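Local atomic coordinates of RidA family protein (Mycobacterium tuberculosis, PDB entry 3I7T), a protein that is of unknown function but forms a homotrimer and belongs to the RidA (YjgF/YER057c/UK114) family, some of whose members hydrolyse reactive enamines and imines. Residues S3-S9 with S20-G26; V66-Y72 with V112-A118. All blocks are in the same frame, centred on the assembly; numbering follows the deposited sequence.

Overall arrangement
Both contacts are antiparallel strand pairs of one six-stranded mixed sheet, and together they show how the surroundings of one sheet change across its width, from a partly exposed margin to a buried middle. Interaction 1 joins strand 4-7, at one margin of the sheet within this chain, to strand 22-25; interaction 2 joins two inner strands, 66-73 and 112-119, its centre about 5 Å from that of the chain. Strand 28-35 lies between the two pairs. Their centres are about 16 Å apart and their nearest atoms about 6 Å, so they do not touch. Both nevertheless reach the second subunit, and Arg4 of interaction 1 hydrogen-bonds Val66 O of that subunit, a residue belonging to its own copy of interaction 2.

Interaction 1: residues S3-S9 with S20-G26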
loop_
_atom_site.group_PDB
_atom_site.type_symbol
_atom_site.label_atom_id
_atom_site.label_comp_id
_atom_site.label_asym_id
_atom_site.label_seq_id
_atom_site.Cartn_x
_atom_site.Cartn_y
_atom_site.Cartn_z
ATOM N N SER A 3 15.976 -5.935 -16.456
ATOM C CA SER A 3 15.791 -7.422 -16.365
ATOM C C SER A 3 14.999 -7.881 -15.128
ATOM O O SER A 3 15.379 -7.601 -13.981
ATOM C CB SER A 3 17.134 -8.135 -16.419
ATOM O OG SER A 3 16.930 -9.537 -16.464
ATOM N N ARG A 4 13.914 -8.614 -15.377
ATOM C CA ARG A 4 12.936 -8.935 -14.342
ATOM C C ARG A 4 13.006 -10.391 -13.872
ATOM O O ARG A 4 13.053 -11.310 -14.681
ATOM C CB ARG A 4 11.527 -8.610 -14.857
ATOM C CG ARG A 4 10.363 -8.880 -13.877
ATOM C CD ARG A 4 9.055 -8.345 -14.478
ATOM N NE ARG A 4 7.867 -8.763 -13.741
ATOM C CZ ARG A 4 6.767 -8.023 -13.635
ATOM N NH1 ARG A 4 5.727 -8.469 -12.939
ATOM N NH2 ARG A 4 6.714 -6.831 -14.230
ATOM N N THR A 5 13.006 -10.589 -12.558
ATOM C CA THR A 5 12.979 -11.929 -11.999
ATOM C C THR A 5 11.820 -12.050 -11.024
ATOM O O THR A 5 11.464 -11.089 -10.339
ATOM C CB THR A 5 14.318 -12.307 -11.292
ATOM O OG1 THR A 5 14.770 -11.212 -10.498
ATOM C CG2 THR A 5 15.395 -12.618 -12.296
ATOM N N MET A 6 11.237 -13.242 -10.967
ATOM C CA MET A 6 10.056 -13.480 -10.162
ATOM C C MET A 6 10.168 -14.757 -9.359
ATOM O O MET A 6 10.787 -15.741 -9.792
ATOM C CB MET A 6 8.828 -13.539 -11.060
ATOM C CG MET A 6 8.725 -12.340 -11.964
ATOM S SD MET A 6 7.231 -12.289 -12.964
ATOM C CE MET A 6 7.272 -13.877 -13.793
ATOM N N VAL A 7 9.561 -14.733 -8.183
ATOM C CA VAL A 7 9.604 -15.842 -7.267
ATOM C C VAL A 7 8.185 -16.368 -7.090
ATOM O O VAL A 7 7.255 -15.603 -6.838
ATOM C CB VAL A 7 10.177 -15.409 -5.891
ATOM C CG1 VAL A 7 10.125 -16.577 -4.872
ATOM C CG2 VAL A 7 11.607 -14.849 -6.050
ATOM N N SER A 8 8.035 -17.681 -7.230
ATOM C CA SER A 8 6.755 -18.346 -7.046
ATOM C C SER A 8 6.902 -19.386 -5.935
ATOM O O SER A 8 7.985 -19.924 -5.736
ATOM C CB SER A 8 6.362 -19.057 -8.332
ATOM O OG SER A 8 5.439 -20.105 -8.059
ATOM N N SER A 9 5.827 -19.663 -5.202
ATOM C CA SER A 9 5.881 -20.693 -4.160
ATOM C C SER A 9 5.207 -21.975 -4.643
ATOM O O SER A 9 5.224 -22.998 -3.954
ATOM C CB SER A 9 5.214 -20.204 -2.880
ATOM O OG SER A 9 3.849 -19.917 -3.120
ATOM N N SER A 20 2.952 -13.213 -8.291
ATOM C CA SER A 20 4.199 -13.776 -7.792
ATOM C C SER A 20 4.375 -13.476 -6.316
ATOM O O SER A 20 3.842 -12.500 -5.801
ATOM C CB SER A 20 5.394 -13.187 -8.545
ATOM O OG SER A 20 5.390 -13.551 -9.904
ATOM N N ARG A 21 5.142 -14.312 -5.633
ATOM C CA ARG A 21 5.483 -14.051 -4.246
ATOM C C ARG A 21 6.373 -12.801 -4.160
ATOM O O ARG A 21 6.178 -11.950 -3.289
ATOM C CB ARG A 21 6.196 -15.269 -3.645
ATOM C CG ARG A 21 5.273 -16.435 -3.307
ATOM C CD ARG A 21 4.478 -16.135 -2.046
ATOM N NE ARG A 21 5.358 -15.643 -0.996
ATOM C CZ ARG A 21 5.026 -14.710 -0.109
ATOM N NH1 ARG A 21 3.818 -14.160 -0.136
ATOM N NH2 ARG A 21 5.913 -14.322 0.807
ATOM N N ALA A 22 7.351 -12.700 -5.066
ATOM C CA ALA A 22 8.234 -11.538 -5.128
ATOM C C ALA A 22 8.638 -11.227 -6.565
ATOM O O ALA A 22 8.760 -12.134 -7.397
ATOM C CB ALA A 22 9.462 -11.755 -4.287
ATOM N N VAL A 23 8.856 -9.947 -6.849
ATOM C CA VAL A 23 9.391 -9.541 -8.140
ATOM C C VAL A 23 10.527 -8.567 -7.902
ATOM O O VAL A 23 10.420 -7.696 -7.038
ATOM C CB VAL A 23 8.292 -8.897 -9.025
ATOM C CG1 VAL A 23 8.875 -8.422 -10.372
ATOM C CG2 VAL A 23 7.189 -9.901 -9.260
ATOM N N ARG A 24 11.619 -8.742 -8.651
ATOM C CA ARG A 24 12.775 -7.843 -8.628
ATOM C C ARG A 24 13.039 -7.263 -10.038
ATOM O O ARG A 24 13.076 -8.011 -11.008
ATOM C CB ARG A 24 14.026 -8.593 -8.118
ATOM C CG ARG A 24 15.351 -7.816 -8.327
ATOM C CD ARG A 24 16.574 -8.563 -7.786
ATOM N NE ARG A 24 17.756 -7.692 -7.673
ATOM C CZ ARG A 24 18.736 -7.883 -6.794
ATOM N NH1 ARG A 24 18.685 -8.912 -5.948
ATOM N NH2 ARG A 24 19.759 -7.044 -6.745
ATOM N N ILE A 25 13.155 -5.938 -10.150
ATOM C CA ILE A 25 13.716 -5.284 -11.344
ATOM C C ILE A 25 14.580 -4.140 -10.865
ATOM O O ILE A 25 14.178 -3.388 -9.998
ATOM C CB ILE A 25 12.673 -4.615 -12.281
ATOM C CG1 ILE A 25 11.262 -5.040 -11.954
ATOM C CG2 ILE A 25 13.075 -4.713 -13.769
ATOM C CD1 ILE A 25 10.648 -4.090 -10.954
ATOM N N GLY A 26 15.759 -3.974 -11.437
ATOM C CA GLY A 26 16.696 -3.050 -10.829
ATOM C C GLY A 26 16.933 -3.398 -9.365
ATOM O O GLY A 26 17.045 -4.568 -8.990
#
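Thr5 and Arg24 pair through two nearly straight backbone bonds, Thr5 N to Arg24 O at 3.0 Å and Arg24 N to Thr5 O at 2.9 Å. Beside them Thr5 OG1 lies 3.6 Å from Arg24 CB, the two side chains running alongside each other. Further on, Val7 N donates to Ala22 O (2.8 Å), while Val7 O takes the N-H of Arg21 at 2.8 Å and, weakly, that of Ala22. Two residues thus face one, a classic beta bulge.

Arg4, Met6 and Val23 share one face of the pair. With CG anti to the backbone N (chi1 -179°) and an extended chain, Arg4 reaches across so that Val23 CG1 sits over one face of its guanidinium, 3.5 Å from Arg4 NE. Met6 CG lies beside Val23 CG2 at 4.0 Å. The guanidinium's NH2 bonds Val66 O of the second subunit, and Ser20 OG bonds Arg94 O of that subunit, which also packs on Val23 and Ile25.

The other face, with Val7 and Ala22, meets helix 41-58 at Gln58 and Ala55, while strand 28-35 runs along the far edge, its Ala32 and Val30 joined by backbone bonds with Arg21 and Val23.

Interaction 2: residues V66-Y72 with V112-A118; sequences VVRTRIY and VEIEADA
A classic beta bulge opens this antiparallel pair of inner strands, where Val67 and Arg68 both face Asp117. Asp117 O accepts both their N-H groups, from Val67 N at 2.8 Å and Arg68 N at 3.2 Å, each donor tilted from the carbonyl plane. Asp117 N returns a bond to Arg68 O, and beyond the bulge Arg70 with Glu115 and Tyr72 with Glu113 continue as hydrogen-bonded pairs.

Their side chains form a polar face. Arg70 and Glu115 lie side by side, and the bend of the arginine at chi3 (-69°) helps bring Arg70 NH2 within 3.0 Å of Glu115 OE1. That oxygen lies in the guanidinium plane and is approached nearly along its C-O axis, although the guanidinium and carboxylate planes stand 79° apart. Tyr72 meets the same carboxylate from across, its OH giving a weak bond to OE2 at the ring edge. Arg68 and Asp117 also run alongside, but water replaces a direct bond: one molecule accepts from Arg68 NE and donates to Asp117 OD2, and a second links Arg70 NH2 to that oxygen.

On the opposite face Ile71 CG2 packs against Val112 CG2 at 3.8 Å, and helices 41-58 and 79-90 pack on this largely apolar side, where Thr69 OG1 also hydrogen-bonds His86.

The polar face belongs to the trimer. Arg68 and Arg70 make salt bridges to Asp117 and Glu115 of the third subunit, while this chain's Asp117 and Glu115 receive the equivalent arginines of the second subunit, and Ser98 of that subunit bonds Glu115 OE2. Glu115 is thus bonded directly to side chains of two chains, whereas Asp117 reaches its own chain's arginines through water. This sharing probably offsets the charge of the arginines brought together at the interface and helps to tie the three subunits together.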
loop_
_atom_site.group_PDB
_atom_site.type_symbol
_atom_site.label_atom_id
_atom_site.label_comp_id
_atom_site.label_asym_id
_atom_site.label_seq_id
_atom_site.Cartn_x
_atom_site.Cartn_y
_atom_site.Cartn_z
ATOM N N VAL A 66 14.815 -4.354 3.341
ATOM C CA VAL A 66 13.417 -3.939 3.454
ATOM C C VAL A 66 13.292 -2.468 3.920
ATOM O O VAL A 66 13.870 -2.079 4.941
ATOM C CB VAL A 66 12.654 -4.899 4.403
ATOM C CG1 VAL A 66 11.264 -4.338 4.754
ATOM C CG2 VAL A 66 12.581 -6.296 3.782
ATOM N N VAL A 67 12.582 -1.649 3.149
ATOM C CA VAL A 67 12.437 -0.236 3.487
ATOM C C VAL A 67 11.032 0.043 3.993
ATOM O O VAL A 67 10.801 1.042 4.689
ATOM C CB VAL A 67 12.740 0.711 2.287
ATOM C CG1 VAL A 67 14.237 0.629 1.868
ATOM C CG2 VAL A 67 11.815 0.414 1.104
ATOM N N ARG A 68 10.097 -0.828 3.626
ATOM C CA ARG A 68 8.710 -0.692 4.068
ATOM C C ARG A 68 8.030 -2.031 4.328
ATOM O O ARG A 68 8.156 -2.972 3.532
ATOM C CB ARG A 68 7.866 0.107 3.056
ATOM C CG ARG A 68 6.378 0.176 3.482
ATOM C CD ARG A 68 5.412 0.740 2.417
ATOM N NE ARG A 68 5.706 2.099 1.952
ATOM C CZ ARG A 68 5.293 3.218 2.554
ATOM N NH1 ARG A 68 4.605 3.172 3.695
ATOM N NH2 ARG A 68 5.591 4.400 2.031
ATOM N N THR A 69 7.308 -2.116 5.444
ATOM C CA THR A 69 6.337 -3.193 5.645
ATOM C C THR A 69 4.948 -2.578 5.804
ATOM O O THR A 69 4.807 -1.390 6.120
ATOM C CB THR A 69 6.648 -4.063 6.877
ATOM O OG1 THR A 69 6.739 -3.223 8.035
ATOM C CG2 THR A 69 7.958 -4.829 6.711
ATOM N N ARG A 70 3.917 -3.385 5.571
ATOM C CA ARG A 70 2.547 -2.934 5.783
ATOM C C ARG A 70 1.840 -4.123 6.360
ATOM O O ARG A 70 1.943 -5.225 5.809
ATOM C CB ARG A 70 1.900 -2.504 4.468
ATOM C CG ARG A 70 0.469 -1.989 4.615
ATOM C CD ARG A 70 -0.063 -1.388 3.292
ATOM N NE ARG A 70 0.619 -0.135 2.962
ATOM C CZ ARG A 70 1.543 -0.002 2.013
ATOM N NH1 ARG A 70 2.103 1.176 1.807
ATOM N NH2 ARG A 70 1.900 -1.032 1.262
ATOM N N ILE A 71 1.155 -3.901 7.484
ATOM C CA ILE A 71 0.558 -4.972 8.264
ATOM C C ILE A 71 -0.954 -4.802 8.372
ATOM O O ILE A 71 -1.431 -3.788 8.867
ATOM C CB ILE A 71 1.160 -4.999 9.695
ATOM C CG1 ILE A 71 2.691 -5.101 9.640
ATOM C CG2 ILE A 71 0.547 -6.138 10.532
ATOM C CD1 ILE A 71 3.347 -4.910 10.975
ATOM N N TYR A 72 -1.694 -5.793 7.882
ATOM C CA TYR A 72 -3.133 -5.873 8.073
ATOM C C TYR A 72 -3.446 -6.884 9.158
ATOM O O TYR A 72 -3.013 -8.032 9.078
ATOM C CB TYR A 72 -3.822 -6.326 6.783
ATOM C CG TYR A 72 -3.409 -5.547 5.560
ATOM C CD1 TYR A 72 -3.978 -4.316 5.284
ATOM C CD2 TYR A 72 -2.452 -6.040 4.683
ATOM C CE1 TYR A 72 -3.607 -3.579 4.166
ATOM C CE2 TYR A 72 -2.072 -5.312 3.556
ATOM C CZ TYR A 72 -2.658 -4.078 3.308
ATOM O OH TYR A 72 -2.294 -3.337 2.194
ATOM N N VAL A 112 -3.437 -12.029 10.310
ATOM C CA VAL A 112 -2.446 -11.012 9.976
ATOM C C VAL A 112 -1.919 -11.263 8.566
ATOM O O VAL A 112 -1.733 -12.408 8.160
ATOM C CB VAL A 112 -1.282 -10.943 11.022
ATOM C CG1 VAL A 112 -0.581 -12.274 11.165
ATOM C CG2 VAL A 112 -0.276 -9.877 10.625
ATOM N N GLU A 113 -1.742 -10.193 7.799
ATOM C CA GLU A 113 -1.079 -10.286 6.506
ATOM C C GLU A 113 -0.033 -9.174 6.402
ATOM O O GLU A 113 -0.280 -8.049 6.825
ATOM C CB GLU A 113 -2.096 -10.181 5.373
ATOM C CG GLU A 113 -1.480 -10.237 3.964
ATOM C CD GLU A 113 -2.517 -10.575 2.913
ATOM O OE1 GLU A 113 -3.574 -11.124 3.278
ATOM O OE2 GLU A 113 -2.297 -10.280 1.720
ATOM N N ILE A 114 1.132 -9.496 5.853
ATOM C CA ILE A 114 2.219 -8.525 5.756
ATOM C C ILE A 114 2.753 -8.388 4.335
ATOM O O ILE A 114 3.034 -9.386 3.673
ATOM C CB ILE A 114 3.367 -8.916 6.724
ATOM C CG1 ILE A 114 2.770 -9.132 8.123
ATOM C CG2 ILE A 114 4.509 -7.875 6.680
ATOM C CD1 ILE A 114 3.762 -9.544 9.190
ATOM N N GLU A 115 2.883 -7.147 3.870
ATOM C CA GLU A 115 3.590 -6.842 2.635
ATOM C C GLU A 115 4.970 -6.280 2.936
ATOM O O GLU A 115 5.219 -5.764 4.029
ATOM C CB GLU A 115 2.819 -5.776 1.857
ATOM C CG GLU A 115 1.441 -6.193 1.448
ATOM C CD GLU A 115 0.683 -5.027 0.829
ATOM O OE1 GLU A 115 1.189 -3.889 0.904
ATOM O OE2 GLU A 115 -0.400 -5.239 0.258
ATOM N N ALA A 116 5.855 -6.310 1.950
ATOM C CA ALA A 116 7.144 -5.673 2.124
ATOM C C ALA A 116 7.665 -5.097 0.803
ATOM O O ALA A 116 7.421 -5.661 -0.275
ATOM C CB ALA A 116 8.147 -6.654 2.712
ATOM N N ASP A 117 8.363 -3.959 0.902
ATOM C CA ASP A 117 9.123 -3.408 -0.210
ATOM C C ASP A 117 10.567 -3.352 0.219
ATOM O O ASP A 117 10.876 -2.993 1.363
ATOM C CB ASP A 117 8.653 -1.997 -0.570
ATOM C CG ASP A 117 7.223 -1.977 -1.049
ATOM O OD1 ASP A 117 6.932 -2.645 -2.056
ATOM O OD2 ASP A 117 6.390 -1.298 -0.414
ATOM N N ALA A 118 11.457 -3.717 -0.695
ATOM C CA ALA A 118 12.877 -3.720 -0.400
ATOM C C ALA A 118 13.628 -2.990 -1.498
ATOM O O ALA A 118 13.151 -2.891 -2.628
ATOM C CB ALA A 118 13.398 -5.149 -0.243
HETATM O O HOH W 1 6.473 1.824 -0.587
HETATM O O HOH W 2 3.878 -0.976 -0.950
#